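Local coordinates for DUAL specificity protein phosphatase 14 (Homo sapiens, PDB 2WGP), which dephosphorylates phosphotyrosine, phosphoserine and phosphothreonine in proteins, inactivating the MAP kinases ERK, JNK and p38 and dampening T-cell receptor signalling through TAB1, at residues A[124-129]-A[159-164]. Residues are numbered along the deposited sequence; the frame is centred on the assembly and turned at random.
Sequences YLMKFH and DYERQL
Mostly apolar contacts, through Met126, Leu164, the Tyr160 ring and the aliphatic stems of Lys127 and Glu161, join two nearly parallel helices here, segments 124-129 of helix 116-129 and 159-164 of helix 151-165, within the helical part of the dual specificity phosphatase catalytic domain and away from the catalytic Cys110. The axes of the two short segments run in the same direction, 9° apart and 10.5 Å from each other. Met126 bridges this gap: its CG lies anti to the carbonyl carbon, and a bend at chi3 (-74°) turns the methyl toward Tyr160. The Met126 side chain crosses that of Glu161 at about a right angle, SD lying 3.7 Å from Glu161 CB, while CE meets the edge of the Tyr160 ring, 3.9 Å from Tyr160 CD2. Leu164, one turn further along its helix than Tyr160, packs against both Met126 and the phenol ring. Its CD1 sits 3.7 Å from Met126 CB and also near the backbone N of Lys127, and its CG stands over the centre of one face of the Tyr160 ring, 4.3 Å above the plane. The Lys127 chain, fully extended, crosses the phenol obliquely, Lys127 CD lying 3.3 Å from Tyr160 OH. The polar ends find partners beyond the two segments: Lys127 NZ forms salt bridges with Asp90 and Asp94 of helix 89-101, Tyr160 OH is hydrogen-bonded to the same Asp90, and Glu161 OE2 is hydrogen-bonded to Thr169 OG1 and to the backbone N of Leu133. The two helices thus meet through methyl, thioether and ring contacts, while Asp90, shared by ammonium and phenol, ties both to helix 89-101 and, together with Asp94, probably offsets the lysine charge.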
loop_
_atom_site.group_PDB
_atom_site.type_symbol
_atom_site.label_atom_id
_atom_site.label_comp_id
_atom_site.label_asym_id
_atom_site.label_seq_id
_atom_site.Cartn_x
_atom_site.Cartn_y
_atom_site.Cartn_z
ATOM N N TYR A 124 -30.262 6.158 -2.932
ATOM C CA TYR A 124 -31.565 6.793 -3.195
ATOM C C TYR A 124 -32.614 6.476 -2.113
ATOM O O TYR A 124 -33.293 7.376 -1.606
ATOM C CB TYR A 124 -32.107 6.384 -4.586
ATOM C CG TYR A 124 -33.558 6.731 -4.775
ATOM C CD1 TYR A 124 -33.951 8.051 -5.058
ATOM C CD2 TYR A 124 -34.555 5.758 -4.612
ATOM C CE1 TYR A 124 -35.280 8.386 -5.204
ATOM C CE2 TYR A 124 -35.903 6.090 -4.727
ATOM C CZ TYR A 124 -36.260 7.397 -5.030
ATOM O OH TYR A 124 -37.581 7.717 -5.178
ATOM N N LEU A 125 -32.734 5.205 -1.764
ATOM C CA LEU A 125 -33.659 4.767 -0.709
ATOM C C LEU A 125 -33.386 5.445 0.644
ATOM O O LEU A 125 -34.318 5.858 1.326
ATOM C CB LEU A 125 -33.616 3.247 -0.550
ATOM C CG LEU A 125 -34.212 2.378 -1.671
ATOM C CD1 LEU A 125 -34.020 0.884 -1.310
ATOM C CD2 LEU A 125 -35.698 2.697 -1.927
ATOM N N MET A 126 -32.118 5.584 1.017
ATOM C CA MET A 126 -31.769 6.296 2.230
ATOM C C MET A 126 -32.164 7.771 2.172
ATOM O O MET A 126 -32.759 8.296 3.130
ATOM C CB MET A 126 -30.280 6.194 2.533
ATOM C CG MET A 126 -29.822 4.806 3.015
ATOM S SD MET A 126 -28.203 4.843 3.748
ATOM C CE MET A 126 -27.156 5.045 2.281
ATOM N N LYS A 127 -31.848 8.428 1.056
ATOM C CA LYS A 127 -32.084 9.857 0.932
ATOM C C LYS A 127 -33.558 10.214 0.808
ATOM O O LYS A 127 -34.007 11.173 1.433
ATOM C CB LYS A 127 -31.313 10.459 -0.240
ATOM C CG LYS A 127 -31.398 12.012 -0.275
ATOM C CD LYS A 127 -30.617 12.620 -1.414
ATOM C CE LYS A 127 -30.734 14.151 -1.362
ATOM N NZ LYS A 127 -29.730 14.793 -2.228
ATOM N N PHE A 128 -34.309 9.461 0.011
ATOM C CA PHE A 128 -35.692 9.848 -0.284
ATOM C C PHE A 128 -36.782 8.966 0.330
ATOM O O PHE A 128 -37.949 9.341 0.285
ATOM C CB PHE A 128 -35.884 9.971 -1.801
ATOM C CG PHE A 128 -35.263 11.202 -2.369
ATOM C CD1 PHE A 128 -35.856 12.454 -2.159
ATOM C CD2 PHE A 128 -34.078 11.128 -3.096
ATOM C CE1 PHE A 128 -35.286 13.593 -2.664
ATOM C CE2 PHE A 128 -33.515 12.252 -3.611
ATOM C CZ PHE A 128 -34.117 13.497 -3.397
ATOM N N HIS A 129 -36.411 7.825 0.923
ATOM C CA HIS A 129 -37.369 6.975 1.621
ATOM C C HIS A 129 -37.114 6.846 3.135
ATOM O O HIS A 129 -37.748 6.047 3.798
ATOM C CB HIS A 129 -37.469 5.624 0.912
ATOM C CG HIS A 129 -38.167 5.722 -0.398
ATOM N ND1 HIS A 129 -39.511 5.451 -0.539
ATOM C CD2 HIS A 129 -37.744 6.161 -1.606
ATOM C CE1 HIS A 129 -39.875 5.677 -1.789
ATOM N NE2 HIS A 129 -38.822 6.112 -2.456
ATOM N N ASP A 159 -20.388 6.024 4.927
ATOM C CA ASP A 159 -20.139 7.462 5.092
ATOM C C ASP A 159 -21.384 8.279 4.760
ATOM O O ASP A 159 -21.741 9.167 5.515
ATOM C CB ASP A 159 -18.931 7.938 4.251
ATOM C CG ASP A 159 -18.488 9.350 4.630
ATOM O OD1 ASP A 159 -19.157 10.312 4.212
ATOM O OD2 ASP A 159 -17.491 9.503 5.366
ATOM N N TYR A 160 -22.042 7.965 3.646
ATOM C CA TYR A 160 -23.249 8.684 3.210
ATOM C C TYR A 160 -24.392 8.516 4.209
ATOM O O TYR A 160 -25.078 9.486 4.537
ATOM C CB TYR A 160 -23.685 8.190 1.842
ATOM C CG TYR A 160 -24.770 9.000 1.154
ATOM C CD1 TYR A 160 -24.607 10.377 0.913
ATOM C CD2 TYR A 160 -25.934 8.378 0.691
ATOM C CE1 TYR A 160 -25.567 11.104 0.239
ATOM C CE2 TYR A 160 -26.917 9.104 0.044
ATOM C CZ TYR A 160 -26.723 10.463 -0.187
ATOM O OH TYR A 160 -27.689 11.138 -0.861
ATOM N N GLU A 161 -24.561 7.292 4.720
ATOM C CA GLU A 161 -25.536 7.043 5.788
ATOM C C GLU A 161 -25.265 7.932 7.003
ATOM O O GLU A 161 -26.189 8.530 7.561
ATOM C CB GLU A 161 -25.527 5.589 6.224
ATOM C CG GLU A 161 -26.675 5.298 7.251
ATOM C CD GLU A 161 -26.612 3.948 7.923
ATOM O OE1 GLU A 161 -25.526 3.341 7.985
ATOM O OE2 GLU A 161 -27.693 3.481 8.397
ATOM N N ARG A 162 -23.995 8.020 7.407
ATOM C CA ARG A 162 -23.609 8.853 8.551
ATOM C C ARG A 162 -23.905 10.333 8.286
ATOM O O ARG A 162 -24.346 11.049 9.196
ATOM C CB ARG A 162 -22.126 8.670 8.913
ATOM C CG ARG A 162 -21.734 7.299 9.508
ATOM C CD ARG A 162 -20.176 7.133 9.548
ATOM N NE ARG A 162 -19.586 7.985 10.598
ATOM C CZ ARG A 162 -18.488 8.746 10.484
ATOM N NH1 ARG A 162 -17.788 8.809 9.358
ATOM N NH2 ARG A 162 -18.091 9.455 11.521
ATOM N N GLN A 163 -23.668 10.789 7.051
ATOM C CA GLN A 163 -23.994 12.165 6.651
ATOM C C GLN A 163 -25.522 12.416 6.774
ATOM O O GLN A 163 -25.968 13.465 7.241
ATOM C CB GLN A 163 -23.568 12.442 5.204
ATOM C CG GLN A 163 -22.077 12.423 4.913
ATOM C CD GLN A 163 -21.792 12.554 3.405
ATOM O OE1 GLN A 163 -22.293 13.482 2.776
ATOM N NE2 GLN A 163 -21.050 11.597 2.824
ATOM N N LEU A 164 -26.317 11.446 6.335
ATOM C CA LEU A 164 -27.774 11.595 6.354
ATOM C C LEU A 164 -28.398 11.481 7.765
ATOM O O LEU A 164 -29.300 12.268 8.124
ATOM C CB LEU A 164 -28.434 10.587 5.413
ATOM C CG LEU A 164 -28.257 10.720 3.897
ATOM C CD1 LEU A 164 -28.936 9.555 3.179
ATOM C CD2 LEU A 164 -28.817 12.034 3.369
#